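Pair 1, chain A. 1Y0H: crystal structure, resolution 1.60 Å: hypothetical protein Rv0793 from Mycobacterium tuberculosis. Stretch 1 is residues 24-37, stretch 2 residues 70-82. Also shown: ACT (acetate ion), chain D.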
# COMPACT_ATOMS: atom_id res chain seq x y z
N ALA A 24 2.82 18.52 -6.46
CA ALA A 24 1.72 19.32 -7.04
C ALA A 24 0.89 18.52 -8.05
O ALA A 24 -0.34 18.63 -8.08
CB ALA A 24 2.27 20.57 -7.68
N LEU A 25 1.57 17.72 -8.86
CA LEU A 25 0.92 16.87 -9.85
C LEU A 25 0.02 15.84 -9.17
O LEU A 25 -1.14 15.64 -9.57
CB LEU A 25 1.96 16.17 -10.73
CG LEU A 25 1.39 15.44 -11.94
CD1 LEU A 25 0.96 16.44 -13.01
CD2 LEU A 25 2.44 14.50 -12.49
N LEU A 26 0.55 15.19 -8.14
CA LEU A 26 -0.23 14.20 -7.41
C LEU A 26 -1.34 14.86 -6.59
O LEU A 26 -2.45 14.33 -6.52
CB LEU A 26 0.69 13.31 -6.57
CG LEU A 26 1.76 12.53 -7.34
CD1 LEU A 26 2.53 11.64 -6.39
CD2 LEU A 26 1.16 11.70 -8.48
N ASP A 27 -1.07 16.02 -6.00
CA ASP A 27 -2.09 16.75 -5.24
C ASP A 27 -3.34 16.99 -6.07
O ASP A 27 -4.46 16.86 -5.56
CB ASP A 27 -1.57 18.12 -4.77
CG ASP A 27 -0.67 18.03 -3.53
OD1 ASP A 27 -0.66 17.01 -2.82
OD2 ASP A 27 0.04 19.04 -3.26
N ALA A 28 -3.15 17.35 -7.33
CA ALA A 28 -4.26 17.71 -8.22
C ALA A 28 -5.16 16.52 -8.55
O ALA A 28 -6.27 16.69 -9.04
CB ALA A 28 -3.73 18.34 -9.49
N MET A 29 -4.66 15.31 -8.29
CA MET A 29 -5.41 14.08 -8.55
C MET A 29 -6.37 13.77 -7.42
O MET A 29 -7.34 13.04 -7.61
CB MET A 29 -4.45 12.91 -8.70
CG MET A 29 -3.67 12.91 -10.02
SD MET A 29 -4.71 12.54 -11.45
CE MET A 29 -5.03 10.79 -11.19
N ILE A 30 -6.09 14.30 -6.23
CA ILE A 30 -6.76 13.84 -5.02
C ILE A 30 -8.25 14.16 -4.99
O ILE A 30 -9.07 13.26 -4.81
CB ILE A 30 -6.04 14.33 -3.73
CG1 ILE A 30 -4.63 13.73 -3.69
CG2 ILE A 30 -6.83 13.91 -2.49
CD1 ILE A 30 -3.80 14.18 -2.49
N THR A 31 -8.62 15.43 -5.16
CA THR A 31 -10.04 15.78 -5.15
C THR A 31 -10.90 15.05 -6.22
O THR A 31 -11.89 14.40 -5.86
CB THR A 31 -10.24 17.30 -5.13
OG1 THR A 31 -9.92 17.77 -3.82
CG2 THR A 31 -11.68 17.68 -5.43
N PRO A 32 -10.52 15.15 -7.52
CA PRO A 32 -11.32 14.46 -8.54
C PRO A 32 -11.33 12.94 -8.38
O PRO A 32 -12.35 12.31 -8.68
CB PRO A 32 -10.66 14.86 -9.86
CG PRO A 32 -9.29 15.37 -9.50
CD PRO A 32 -9.40 15.91 -8.11
N THR A 33 -10.23 12.34 -7.91
CA THR A 33 -10.22 10.89 -7.73
C THR A 33 -11.09 10.47 -6.56
O THR A 33 -11.89 9.55 -6.69
CB THR A 33 -8.82 10.30 -7.58
OG1 THR A 33 -8.01 10.72 -8.70
CG2 THR A 33 -8.92 8.77 -7.57
N ARG A 34 -10.97 11.15 -5.42
CA ARG A 34 -11.83 10.82 -4.28
C ARG A 34 -13.31 11.02 -4.62
O ARG A 34 -14.16 10.36 -4.04
CB ARG A 34 -11.46 11.63 -3.03
CG ARG A 34 -10.17 11.17 -2.38
CD ARG A 34 -9.87 12.01 -1.13
NE ARG A 34 -8.56 11.68 -0.59
CZ ARG A 34 -7.88 12.44 0.26
NH1 ARG A 34 -8.38 13.59 0.70
NH2 ARG A 34 -6.70 12.02 0.69
N ALA A 35 -13.59 11.93 -5.55
CA ALA A 35 -14.96 12.24 -5.98
C ALA A 35 -15.58 11.18 -6.90
O ALA A 35 -16.80 11.16 -7.08
CB ALA A 35 -15.04 13.62 -6.64
N GLU A 36 -14.73 10.32 -7.47
CA GLU A 36 -15.21 9.19 -8.28
C GLU A 36 -16.14 8.29 -7.48
O GLU A 36 -15.81 7.87 -6.36
CB GLU A 36 -14.03 8.37 -8.82
CG GLU A 36 -13.11 9.09 -9.81
CD GLU A 36 -11.81 8.33 -10.11
OE1 GLU A 36 -11.72 7.12 -9.81
OE2 GLU A 36 -10.86 8.95 -10.65
N ASP A 37 -17.31 7.99 -8.06
CA ASP A 37 -18.30 7.11 -7.44
C ASP A 37 -17.66 5.82 -6.94
O ASP A 37 -18.00 5.31 -5.88
CB ASP A 37 -19.39 6.80 -8.46
CG ASP A 37 -20.59 6.10 -7.84
OD1 ASP A 37 -21.40 6.78 -7.19
OD2 ASP A 37 -20.72 4.87 -8.03
N GLY A 70 -9.30 6.07 -17.30
CA GLY A 70 -9.78 6.77 -18.49
C GLY A 70 -10.19 8.22 -18.26
O GLY A 70 -10.62 8.92 -19.19
N SER A 71 -10.05 8.67 -17.02
CA SER A 71 -10.54 9.98 -16.59
C SER A 71 -9.65 11.13 -17.05
O SER A 71 -8.45 10.92 -17.28
CB SER A 71 -10.66 10.02 -15.07
OG SER A 71 -9.38 10.02 -14.46
N PRO A 72 -10.22 12.34 -17.20
CA PRO A 72 -9.45 13.49 -17.65
C PRO A 72 -8.30 13.80 -16.71
O PRO A 72 -7.21 14.17 -17.17
CB PRO A 72 -10.48 14.64 -17.64
CG PRO A 72 -11.76 13.97 -17.79
CD PRO A 72 -11.64 12.70 -17.02
N HIS A 73 -8.52 13.67 -15.40
CA HIS A 73 -7.45 13.94 -14.45
C HIS A 73 -6.33 12.91 -14.57
O HIS A 73 -5.15 13.28 -14.54
CB HIS A 73 -7.96 14.11 -13.01
CG HIS A 73 -8.97 13.09 -12.58
ND1 HIS A 73 -10.26 13.08 -13.07
CD2 HIS A 73 -8.89 12.09 -11.68
CE1 HIS A 73 -10.92 12.08 -12.50
NE2 HIS A 73 -10.11 11.47 -11.66
N TYR A 74 -6.67 11.63 -14.74
CA TYR A 74 -5.64 10.60 -14.87
C TYR A 74 -4.84 10.82 -16.14
O TYR A 74 -3.62 10.73 -16.13
CB TYR A 74 -6.24 9.19 -14.86
CG TYR A 74 -5.20 8.09 -14.95
CD1 TYR A 74 -4.59 7.58 -13.80
CD2 TYR A 74 -4.80 7.58 -16.19
CE1 TYR A 74 -3.64 6.57 -13.87
CE2 TYR A 74 -3.85 6.58 -16.28
CZ TYR A 74 -3.28 6.08 -15.12
OH TYR A 74 -2.33 5.08 -15.20
N LEU A 75 -5.51 11.11 -17.24
CA LEU A 75 -4.81 11.26 -18.51
C LEU A 75 -3.87 12.46 -18.52
O LEU A 75 -2.79 12.40 -19.12
CB LEU A 75 -5.79 11.31 -19.69
CG LEU A 75 -6.59 10.03 -19.95
CD1 LEU A 75 -7.52 10.25 -21.12
CD2 LEU A 75 -5.72 8.77 -20.18
N ASN A 76 -4.26 13.54 -17.84
CA ASN A 76 -3.41 14.72 -17.69
C ASN A 76 -2.16 14.36 -16.90
O ASN A 76 -1.05 14.72 -17.29
CB ASN A 76 -4.17 15.86 -16.99
CG ASN A 76 -3.30 17.07 -16.75
OD1 ASN A 76 -2.82 17.70 -17.70
ND2 ASN A 76 -3.08 17.42 -15.49
N TYR A 77 -2.36 13.64 -15.81
CA TYR A 77 -1.28 13.18 -14.95
C TYR A 77 -0.33 12.25 -15.72
O TYR A 77 0.89 12.40 -15.63
CB TYR A 77 -1.87 12.48 -13.71
CG TYR A 77 -1.09 11.28 -13.25
CD1 TYR A 77 -0.02 11.42 -12.38
CD2 TYR A 77 -1.41 9.99 -13.70
CE1 TYR A 77 0.72 10.31 -11.97
CE2 TYR A 77 -0.67 8.89 -13.32
CZ TYR A 77 0.40 9.06 -12.45
OH TYR A 77 1.14 7.98 -12.03
N ARG A 78 -0.88 11.29 -16.46
CA ARG A 78 -0.06 10.29 -17.16
C ARG A 78 0.88 10.92 -18.19
O ARG A 78 1.99 10.45 -18.41
CB ARG A 78 -0.91 9.21 -17.82
CG ARG A 78 -0.12 7.95 -18.19
CD ARG A 78 0.11 7.08 -16.97
NE ARG A 78 0.80 5.82 -17.26
CZ ARG A 78 0.20 4.66 -17.51
NH1 ARG A 78 -1.13 4.56 -17.55
NH2 ARG A 78 0.94 3.57 -17.74
N ALA A 79 0.41 12.01 -18.79
CA ALA A 79 1.16 12.74 -19.80
C ALA A 79 2.38 13.47 -19.26
O ALA A 79 3.27 13.84 -20.04
CB ALA A 79 0.24 13.75 -20.50
N GLN A 80 2.43 13.67 -17.94
CA GLN A 80 3.42 14.56 -17.34
C GLN A 80 4.32 13.90 -16.31
O GLN A 80 5.37 14.44 -15.99
CB GLN A 80 2.74 15.69 -16.58
CG GLN A 80 1.77 16.51 -17.33
CD GLN A 80 1.21 17.60 -16.45
OE1 GLN A 80 1.94 18.48 -15.97
NE2 GLN A 80 -0.09 17.54 -16.20
N VAL A 81 3.85 12.80 -15.72
CA VAL A 81 4.54 12.26 -14.55
C VAL A 81 5.96 11.76 -14.80
O VAL A 81 6.88 12.04 -14.01
CB VAL A 81 3.68 11.21 -13.80
CG1 VAL A 81 3.42 9.98 -14.68
CG2 VAL A 81 4.35 10.83 -12.48
N GLY A 82 6.15 11.03 -15.90
CA GLY A 82 7.42 10.35 -16.16
C GLY A 82 8.62 11.27 -16.20
O GLY A 82 9.73 10.89 -15.78
C ACT D . -0.29 4.95 -12.80
O ACT D . -0.45 5.39 -11.63
OXT ACT D . -1.08 4.05 -13.18
CH3 ACT D . 0.79 5.46 -13.69

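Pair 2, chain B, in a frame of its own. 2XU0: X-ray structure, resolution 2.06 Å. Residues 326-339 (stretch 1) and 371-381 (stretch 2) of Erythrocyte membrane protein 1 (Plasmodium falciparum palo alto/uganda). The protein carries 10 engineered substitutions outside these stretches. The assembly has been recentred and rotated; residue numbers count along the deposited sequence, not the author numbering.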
# COMPACT_ATOMS: atom_id res chain seq x y z
N ILE B 326 0.65 12.44 -0.85
CA ILE B 326 -0.45 13.28 -1.34
C ILE B 326 -0.59 14.59 -0.56
O ILE B 326 -0.86 15.62 -1.18
CB ILE B 326 -1.80 12.49 -1.49
CG1 ILE B 326 -1.70 11.30 -2.50
CG2 ILE B 326 -2.99 13.39 -1.82
CD1 ILE B 326 -1.11 11.66 -3.85
N LYS B 327 -0.40 14.57 0.77
CA LYS B 327 -0.47 15.76 1.61
C LYS B 327 0.52 16.83 1.12
O LYS B 327 0.17 18.01 1.07
CB LYS B 327 -0.22 15.43 3.10
CG LYS B 327 -0.36 16.63 4.04
CD LYS B 327 -0.08 16.25 5.50
CE LYS B 327 -0.20 17.46 6.37
NZ LYS B 327 0.02 17.16 7.81
N LYS B 328 1.75 16.41 0.75
CA LYS B 328 2.76 17.34 0.23
C LYS B 328 2.27 18.00 -1.07
O LYS B 328 2.38 19.22 -1.20
CB LYS B 328 4.12 16.64 0.02
CG LYS B 328 4.93 16.57 1.30
CD LYS B 328 6.20 15.76 1.08
CE LYS B 328 6.72 15.20 2.38
NZ LYS B 328 7.29 13.84 2.19
N ILE B 329 1.64 17.21 -1.97
CA ILE B 329 1.08 17.74 -3.21
C ILE B 329 -0.04 18.77 -2.93
O ILE B 329 -0.07 19.84 -3.56
CB ILE B 329 0.57 16.60 -4.11
CG1 ILE B 329 1.76 15.75 -4.65
CG2 ILE B 329 -0.33 17.14 -5.24
CD1 ILE B 329 1.34 14.39 -5.23
N LYS B 330 -0.93 18.45 -1.97
CA LYS B 330 -2.05 19.31 -1.63
C LYS B 330 -1.62 20.58 -0.93
O LYS B 330 -2.18 21.62 -1.24
CB LYS B 330 -3.13 18.54 -0.84
CG LYS B 330 -3.67 17.39 -1.62
CD LYS B 330 -4.99 16.91 -1.11
CE LYS B 330 -5.52 15.85 -2.05
NZ LYS B 330 -6.52 16.38 -3.01
N ILE B 331 -0.61 20.52 -0.03
CA ILE B 331 -0.10 21.70 0.67
C ILE B 331 0.48 22.73 -0.32
O ILE B 331 0.25 23.93 -0.17
CB ILE B 331 0.90 21.32 1.79
CG1 ILE B 331 0.21 20.63 2.99
CG2 ILE B 331 1.80 22.51 2.24
CD1 ILE B 331 -0.66 21.49 3.84
N ASP B 332 1.22 22.23 -1.34
CA ASP B 332 1.82 23.03 -2.42
C ASP B 332 0.78 23.79 -3.23
O ASP B 332 1.01 24.96 -3.54
CB ASP B 332 2.72 22.16 -3.31
CG ASP B 332 4.03 21.74 -2.66
OD1 ASP B 332 4.61 20.72 -3.08
OD2 ASP B 332 4.47 22.45 -1.71
N LYS B 333 -0.38 23.16 -3.51
CA LYS B 333 -1.48 23.79 -4.24
C LYS B 333 -2.15 24.85 -3.36
O LYS B 333 -2.57 25.90 -3.87
CB LYS B 333 -2.50 22.75 -4.73
CG LYS B 333 -2.94 22.95 -6.18
CD LYS B 333 -4.07 23.97 -6.32
CE LYS B 333 -4.46 24.25 -7.76
NZ LYS B 333 -3.53 25.20 -8.41
N VAL B 334 -2.24 24.59 -2.05
CA VAL B 334 -2.79 25.56 -1.09
C VAL B 334 -1.84 26.76 -0.99
O VAL B 334 -2.30 27.91 -1.06
CB VAL B 334 -3.07 24.91 0.30
CG1 VAL B 334 -3.27 25.96 1.38
CG2 VAL B 334 -4.27 23.97 0.22
N LYS B 335 -0.53 26.49 -0.92
CA LYS B 335 0.47 27.54 -0.85
C LYS B 335 0.40 28.47 -2.08
O LYS B 335 0.41 29.69 -1.89
CB LYS B 335 1.89 26.98 -0.63
CG LYS B 335 2.87 28.05 -0.17
CD LYS B 335 4.30 27.59 -0.05
CE LYS B 335 5.13 28.74 0.50
NZ LYS B 335 6.49 28.31 0.94
N LYS B 336 0.29 27.93 -3.31
CA LYS B 336 0.21 28.79 -4.50
C LYS B 336 -1.01 29.73 -4.54
O LYS B 336 -0.91 30.80 -5.13
CB LYS B 336 0.44 28.03 -5.82
CG LYS B 336 -0.75 27.25 -6.36
CD LYS B 336 -0.47 26.67 -7.75
CE LYS B 336 -0.82 27.60 -8.89
NZ LYS B 336 -0.55 26.98 -10.21
N GLU B 337 -2.11 29.36 -3.86
CA GLU B 337 -3.31 30.18 -3.77
C GLU B 337 -3.33 31.07 -2.51
O GLU B 337 -4.18 31.96 -2.43
CB GLU B 337 -4.58 29.30 -3.78
CG GLU B 337 -4.69 28.36 -4.98
CD GLU B 337 -4.59 29.00 -6.35
OE1 GLU B 337 -5.32 29.98 -6.61
OE2 GLU B 337 -3.77 28.51 -7.17
N CYS B 338 -2.44 30.82 -1.52
CA CYS B 338 -2.44 31.53 -0.23
C CYS B 338 -1.25 32.41 0.07
O CYS B 338 -1.42 33.43 0.74
CB CYS B 338 -2.69 30.56 0.92
SG CYS B 338 -4.30 29.72 0.84
N ARG B 339 -0.05 31.94 -0.28
CA ARG B 339 1.18 32.62 0.06
C ARG B 339 2.16 32.60 -1.09
O ARG B 339 2.54 31.53 -1.59
CB ARG B 339 1.82 31.99 1.32
CG ARG B 339 2.55 32.98 2.24
CD ARG B 339 1.86 33.05 3.58
NE ARG B 339 2.63 32.41 4.66
CZ ARG B 339 2.11 31.97 5.80
NH1 ARG B 339 0.80 32.06 6.02
NH2 ARG B 339 2.89 31.41 6.72
N PRO B 371 -9.99 35.36 -1.92
CA PRO B 371 -11.09 34.37 -1.87
C PRO B 371 -10.68 33.00 -2.42
O PRO B 371 -11.18 32.01 -1.91
CB PRO B 371 -12.20 35.02 -2.72
CG PRO B 371 -11.93 36.49 -2.59
CD PRO B 371 -10.43 36.59 -2.61
N ARG B 372 -9.73 32.92 -3.38
CA ARG B 372 -9.20 31.66 -3.93
C ARG B 372 -8.43 30.84 -2.86
O ARG B 372 -8.39 29.61 -2.95
CB ARG B 372 -8.28 31.89 -5.13
CG ARG B 372 -8.95 32.56 -6.33
CD ARG B 372 -8.18 32.33 -7.62
NE ARG B 372 -6.83 32.91 -7.61
CZ ARG B 372 -6.54 34.16 -7.94
NH1 ARG B 372 -7.50 35.01 -8.27
NH2 ARG B 372 -5.28 34.59 -7.92
N CYS B 373 -7.78 31.52 -1.87
CA CYS B 373 -7.11 30.87 -0.74
C CYS B 373 -8.18 30.19 0.08
O CYS B 373 -8.03 29.02 0.40
CB CYS B 373 -6.30 31.85 0.11
SG CYS B 373 -5.57 31.11 1.60
N GLN B 374 -9.29 30.91 0.38
CA GLN B 374 -10.45 30.38 1.09
C GLN B 374 -10.97 29.08 0.42
O GLN B 374 -11.11 28.08 1.11
CB GLN B 374 -11.56 31.44 1.21
CG GLN B 374 -12.76 31.00 2.06
CD GLN B 374 -13.83 32.05 2.19
OE1 GLN B 374 -14.28 32.34 3.29
NE2 GLN B 374 -14.27 32.63 1.08
N ASP B 375 -11.17 29.09 -0.91
CA ASP B 375 -11.65 27.95 -1.69
C ASP B 375 -10.69 26.73 -1.64
O ASP B 375 -11.16 25.59 -1.56
CB ASP B 375 -11.93 28.35 -3.15
CG ASP B 375 -12.85 29.56 -3.31
OD1 ASP B 375 -13.74 29.77 -2.44
OD2 ASP B 375 -12.68 30.30 -4.31
N GLN B 376 -9.36 26.98 -1.71
CA GLN B 376 -8.36 25.93 -1.66
C GLN B 376 -8.26 25.34 -0.24
O GLN B 376 -8.14 24.13 -0.08
CB GLN B 376 -7.00 26.46 -2.15
CG GLN B 376 -6.12 25.40 -2.83
CD GLN B 376 -6.81 24.66 -3.95
OE1 GLN B 376 -7.18 23.49 -3.82
NE2 GLN B 376 -7.00 25.34 -5.08
N CYS B 377 -8.38 26.21 0.78
CA CYS B 377 -8.35 25.82 2.18
C CYS B 377 -9.54 24.94 2.56
O CYS B 377 -9.34 23.92 3.20
CB CYS B 377 -8.23 27.04 3.08
SG CYS B 377 -6.62 27.86 2.97
N ILE B 378 -10.76 25.30 2.07
CA ILE B 378 -12.02 24.56 2.26
C ILE B 378 -11.85 23.15 1.68
O ILE B 378 -12.12 22.18 2.39
CB ILE B 378 -13.23 25.32 1.62
CG1 ILE B 378 -13.59 26.63 2.39
CG2 ILE B 378 -14.45 24.39 1.38
CD1 ILE B 378 -14.59 26.55 3.58
N LYS B 379 -11.39 23.05 0.42
CA LYS B 379 -11.12 21.80 -0.29
C LYS B 379 -10.05 20.93 0.43
O LYS B 379 -10.23 19.71 0.56
CB LYS B 379 -10.67 22.10 -1.72
CG LYS B 379 -11.78 22.02 -2.76
CD LYS B 379 -11.35 22.63 -4.10
CE LYS B 379 -10.73 21.63 -5.05
NZ LYS B 379 -10.18 22.29 -6.27
N TYR B 380 -8.95 21.56 0.87
CA TYR B 380 -7.87 20.87 1.59
C TYR B 380 -8.41 20.35 2.93
O TYR B 380 -8.13 19.21 3.29
CB TYR B 380 -6.66 21.81 1.85
CG TYR B 380 -5.55 21.15 2.63
CD1 TYR B 380 -4.67 20.26 2.03
CD2 TYR B 380 -5.41 21.37 4.00
CE1 TYR B 380 -3.67 19.61 2.75
CE2 TYR B 380 -4.40 20.75 4.74
CZ TYR B 380 -3.54 19.86 4.11
OH TYR B 380 -2.55 19.24 4.83
N ASN B 381 -9.18 21.16 3.64
CA ASN B 381 -9.74 20.71 4.93
C ASN B 381 -10.72 19.54 4.76
O ASN B 381 -10.76 18.70 5.65
CB ASN B 381 -10.42 21.85 5.69
CG ASN B 381 -9.52 22.98 6.09
OD1 ASN B 381 -8.29 22.86 6.13
ND2 ASN B 381 -10.12 24.12 6.39

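Both pairs set two helices side by side and nearly antiparallel, with 164° between their directions in pair 1 and 163° in pair 2. Fourteen central residues superpose with an RMSD of 0.7 Å, although the axes approach to 9.8 Å in pair 1 and 8.3 Å in pair 2.

The position where Tyr A77 matches Tyr B380 is a tyrosine in both pairs. A tyrosine suits it because a long, flat ring can reach across to several residues of the facing helix. Tyr B380 fits as a knob among Lys B327, Lys B330, Ile B331 and Val B334. Tyr A77 meets Leu A25, Leu A26 and Met A29, which match the last three of these.

Leu A26 and Ile B331 are both branched and apolar: Leu A26 CD2 lies 3.8 Å from Tyr A77 CE1, and Ile B331 CD1 lies 3.3 Å from Tyr B380 CZ. Leu A25 sends CD2 to 3.9 Å from Tyr A77 CD1. Its counterpart, Lys B330, offers the aliphatic start of its chain, CB standing 3.7 Å from Tyr B380 CD1 at the ring edge, while its end leads away and NZ is hydrogen-bonded elsewhere in the structure.

Met A29 and Val B334 have side-chain centres only 0.5 Å apart after superposition. The flexible methionine, m at all three chi angles, places SD 3.6 Å from Tyr A77 CB, and its CE reaches 4.2 Å from Tyr A74 CD1. The compact valine has CG2 3.6 Å from Tyr B380 CB and CG1 4.2 Å from SG of Cys B377, the residue that matches Tyr A74.

At the next level His A73 matches Gln B376. In pair 1 Pro A32 lays CB 3.6 Å from the centroid of the His A73 ring, over its face, a CH-pi contact suited to a flat ring. The ring's edge remains free for polar chemistry: His A73 NE2 donates to Glu A36 OE2 at 2.8 Å. Gln B376 has no ring; its CG packs 3.8 Å from Val B334 CG2, and its NE2 lies 3.8 Å from CG of Glu B337, the match of Pro A32. Glu B337 adds a charge, its OE1 forming a salt bridge with Arg B372 NE at 3.4 Å, with a weak hydrogen bond.

Thr A33 and Cys B338 coincide within 0.2 Å at CA. The threonine turns OG1 back to Met A29 O, 2.6 Å away, satisfying its hydroxyl within its own helix, whereas Cys B338 SG bonds covalently to Cys B373 SG at 2.0 Å.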